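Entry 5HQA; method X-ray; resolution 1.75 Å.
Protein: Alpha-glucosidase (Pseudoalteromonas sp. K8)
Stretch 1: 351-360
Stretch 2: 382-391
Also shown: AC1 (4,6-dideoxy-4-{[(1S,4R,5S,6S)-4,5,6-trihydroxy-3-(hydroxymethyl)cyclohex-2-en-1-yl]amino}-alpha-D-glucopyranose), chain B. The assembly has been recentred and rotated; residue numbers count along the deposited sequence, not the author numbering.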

# COMPACT_ATOMS: atom_id res chain seq x y z
N VAL A 351 16.58 -11.81 -18.43
CA VAL A 351 15.87 -11.84 -17.16
C VAL A 351 16.76 -11.20 -16.11
O VAL A 351 17.94 -11.57 -15.99
CB VAL A 351 15.51 -13.27 -16.75
CG1 VAL A 351 14.84 -13.28 -15.37
CG2 VAL A 351 14.63 -13.92 -17.82
N GLN A 352 16.23 -10.27 -15.33
CA GLN A 352 17.10 -9.60 -14.39
C GLN A 352 17.07 -10.27 -13.02
O GLN A 352 16.09 -10.91 -12.63
CB GLN A 352 16.72 -8.13 -14.26
CG GLN A 352 17.45 -7.31 -15.29
CD GLN A 352 17.06 -5.90 -15.21
OE1 GLN A 352 15.91 -5.57 -15.48
NE2 GLN A 352 17.98 -5.04 -14.79
N LEU A 353 18.19 -10.14 -12.31
CA LEU A 353 18.20 -10.45 -10.89
C LEU A 353 17.55 -9.30 -10.13
O LEU A 353 17.84 -8.13 -10.39
CB LEU A 353 19.64 -10.65 -10.41
CG LEU A 353 19.88 -10.87 -8.92
CD1 LEU A 353 19.28 -12.18 -8.46
CD2 LEU A 353 21.37 -10.82 -8.63
N ILE A 354 16.64 -9.63 -9.22
CA ILE A 354 16.04 -8.64 -8.33
C ILE A 354 16.76 -8.76 -6.99
O ILE A 354 16.86 -9.85 -6.42
CB ILE A 354 14.52 -8.86 -8.20
CG1 ILE A 354 13.85 -8.54 -9.53
CG2 ILE A 354 13.94 -8.02 -7.08
CD1 ILE A 354 12.43 -9.01 -9.63
N GLY A 355 17.31 -7.63 -6.51
CA GLY A 355 18.12 -7.64 -5.32
C GLY A 355 17.29 -7.74 -4.05
O GLY A 355 16.06 -7.58 -4.06
N HIS A 356 17.97 -8.01 -2.94
CA HIS A 356 17.28 -8.21 -1.67
C HIS A 356 18.18 -7.75 -0.53
O HIS A 356 19.31 -8.23 -0.41
CB HIS A 356 16.89 -9.67 -1.46
CG HIS A 356 16.06 -9.89 -0.24
ND1 HIS A 356 16.40 -10.79 0.75
CD2 HIS A 356 14.91 -9.31 0.17
CE1 HIS A 356 15.49 -10.77 1.71
NE2 HIS A 356 14.57 -9.87 1.38
N HIS A 357 17.66 -6.84 0.29
CA HIS A 357 18.36 -6.26 1.43
C HIS A 357 17.46 -6.42 2.65
O HIS A 357 16.67 -5.53 2.94
CB HIS A 357 18.69 -4.78 1.21
CG HIS A 357 19.74 -4.54 0.17
ND1 HIS A 357 19.94 -3.30 -0.39
CD2 HIS A 357 20.64 -5.36 -0.41
CE1 HIS A 357 20.93 -3.37 -1.27
NE2 HIS A 357 21.37 -4.61 -1.29
N GLU A 358 17.57 -7.55 3.36
CA GLU A 358 16.90 -7.70 4.65
C GLU A 358 17.81 -7.17 5.76
O GLU A 358 18.99 -7.55 5.83
CB GLU A 358 16.55 -9.16 4.93
CG GLU A 358 15.98 -9.40 6.33
CD GLU A 358 14.68 -8.64 6.58
OE1 GLU A 358 13.69 -8.86 5.83
OE2 GLU A 358 14.63 -7.82 7.52
N THR A 359 17.27 -6.31 6.62
CA THR A 359 18.05 -5.71 7.69
C THR A 359 17.83 -6.38 9.04
O THR A 359 18.63 -6.15 9.96
CB THR A 359 17.72 -4.23 7.84
OG1 THR A 359 16.37 -4.10 8.31
CG2 THR A 359 17.87 -3.50 6.50
N SER A 360 16.77 -7.18 9.18
CA SER A 360 16.32 -7.66 10.49
C SER A 360 16.28 -6.53 11.51
O SER A 360 16.62 -6.71 12.69
CB SER A 360 17.18 -8.82 11.00
OG SER A 360 16.89 -10.00 10.27
N VAL A 382 21.32 -4.84 -11.74
CA VAL A 382 20.14 -5.01 -10.89
C VAL A 382 19.38 -3.69 -10.86
O VAL A 382 19.93 -2.65 -10.47
CB VAL A 382 20.53 -5.46 -9.47
CG1 VAL A 382 19.32 -5.40 -8.52
CG2 VAL A 382 21.12 -6.87 -9.50
N SER A 383 18.10 -3.71 -11.28
CA SER A 383 17.27 -2.51 -11.36
C SER A 383 16.21 -2.40 -10.28
O SER A 383 15.66 -1.30 -10.10
CB SER A 383 16.57 -2.45 -12.72
OG SER A 383 17.50 -2.22 -13.76
N GLN A 384 15.86 -3.49 -9.59
CA GLN A 384 14.86 -3.47 -8.53
C GLN A 384 15.43 -4.19 -7.32
O GLN A 384 16.13 -5.19 -7.47
CB GLN A 384 13.54 -4.14 -8.96
CG GLN A 384 12.90 -3.47 -10.17
CD GLN A 384 11.62 -4.17 -10.68
OE1 GLN A 384 11.32 -5.32 -10.30
NE2 GLN A 384 10.88 -3.48 -11.56
N VAL A 385 15.14 -3.66 -6.13
CA VAL A 385 15.61 -4.24 -4.87
C VAL A 385 14.44 -4.31 -3.91
O VAL A 385 13.71 -3.32 -3.73
CB VAL A 385 16.77 -3.43 -4.26
CG1 VAL A 385 17.12 -3.94 -2.87
CG2 VAL A 385 17.99 -3.49 -5.18
N LYS A 386 14.24 -5.48 -3.31
CA LYS A 386 13.30 -5.67 -2.21
C LYS A 386 14.04 -5.46 -0.90
O LYS A 386 15.06 -6.11 -0.66
CB LYS A 386 12.69 -7.07 -2.27
CG LYS A 386 11.78 -7.42 -1.11
CD LYS A 386 11.24 -8.84 -1.30
CE LYS A 386 10.44 -9.30 -0.09
NZ LYS A 386 10.03 -10.71 -0.25
N THR A 387 13.56 -4.54 -0.07
CA THR A 387 14.15 -4.28 1.24
C THR A 387 13.26 -4.86 2.33
O THR A 387 12.08 -5.16 2.12
CB THR A 387 14.36 -2.78 1.47
OG1 THR A 387 13.09 -2.11 1.39
CG2 THR A 387 15.33 -2.20 0.43
N GLY A 388 13.84 -5.02 3.51
CA GLY A 388 13.12 -5.65 4.61
C GLY A 388 13.59 -5.12 5.93
O GLY A 388 14.77 -4.80 6.11
N TYR A 389 12.66 -5.02 6.88
CA TYR A 389 12.95 -4.44 8.19
C TYR A 389 12.30 -5.30 9.29
O TYR A 389 11.53 -4.83 10.11
CB TYR A 389 12.46 -2.99 8.25
CG TYR A 389 13.14 -2.11 7.20
CD1 TYR A 389 12.70 -2.10 5.88
CD2 TYR A 389 14.23 -1.32 7.53
CE1 TYR A 389 13.33 -1.33 4.92
CE2 TYR A 389 14.87 -0.53 6.57
CZ TYR A 389 14.41 -0.54 5.27
OH TYR A 389 15.03 0.24 4.30
N VAL A 390 12.63 -6.59 9.31
CA VAL A 390 11.93 -7.51 10.21
C VAL A 390 12.40 -7.27 11.65
O VAL A 390 13.55 -7.53 12.00
CB VAL A 390 12.13 -8.98 9.80
CG1 VAL A 390 11.52 -9.90 10.85
CG2 VAL A 390 11.49 -9.22 8.45
N ALA A 391 11.49 -6.77 12.48
CA ALA A 391 11.67 -6.59 13.91
C ALA A 391 10.29 -6.27 14.49
O ALA A 391 9.43 -5.74 13.78
CB ALA A 391 12.66 -5.47 14.25
C1 AC1 B . 8.17 -12.31 10.67
O2 AC1 B . 6.61 -10.52 10.95
C2 AC1 B . 7.71 -10.97 10.13
C4A AC1 B . 10.72 -12.14 3.27
C3 AC1 B . 7.32 -11.05 8.68
O3 AC1 B . 6.82 -9.78 8.22
C4 AC1 B . 8.49 -11.51 7.86
N4A AC1 B . 8.30 -11.35 6.39
C5 AC1 B . 8.58 -12.97 8.27
O5 AC1 B . 9.06 -13.02 9.68
C6 AC1 B . 9.49 -13.82 7.43
C1B AC1 B . 9.44 -10.68 5.67
C2B AC1 B . 9.06 -10.48 4.05
O2B AC1 B . 7.77 -9.87 3.99
C3B AC1 B . 9.15 -11.69 3.35
O3B AC1 B . 8.65 -11.61 1.99
O4 AC1 B . 10.82 -13.43 2.68
C5B AC1 B . 11.38 -12.15 4.55
C7B AC1 B . 10.69 -11.34 5.79
C6B AC1 B . 12.90 -12.35 4.56
O6B AC1 B . 13.49 -11.17 4.09
O HOH W 1 16.43 -5.93 -11.23
O HOH W 2 12.25 -8.26 2.37

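Strands 352-358 and 384-388 run parallel, their axes 22° apart, and the backbone polar groups are paired in the alternating pattern this arrangement requires. Gly355 uses both of its groups on the neighbouring strand: its N donates to Gln384 O (2.9 Å, 154°) and its O accepts from Lys386 N (2.9 Å, 168°). His357 repeats this two residues on, its N donating to Lys386 O (2.9 Å, 165°) and its O accepting from Gly388 N at 2.9 Å, though the 131° angle is distinctly more bent. Before the ladder begins, water 1 bridges the two stretches, donating to Leu353 O (2.7 Å) and accepting from Ser383 N (2.8 Å), while Gln352 NE2 donates to Ser383 OG (3.0 Å, 159°).

At the C-terminal end of the ladder, side chains take up further backbone groups. Gly388 O accepts twice from Thr359, from N at 3.0 Å and OG1 at 2.8 Å. Glu358 OE2 accepts from Val390 N (3.0 Å, 173°) and from Ser360 N (2.8 Å, 149°); Tyr389 N, 3.5 Å from Glu358 OE2, has too poor an angle to count. The other carboxylate oxygen, Glu358 OE1, accepts from AC1 O6B at 2.9 Å, and Lys386 NZ donates to AC1 O3B at 2.8 Å. An ideal CB on Gly388 would lie 2.1 Å from Glu358 OE1, a clash, so the carboxylate occupies space left by the glycine.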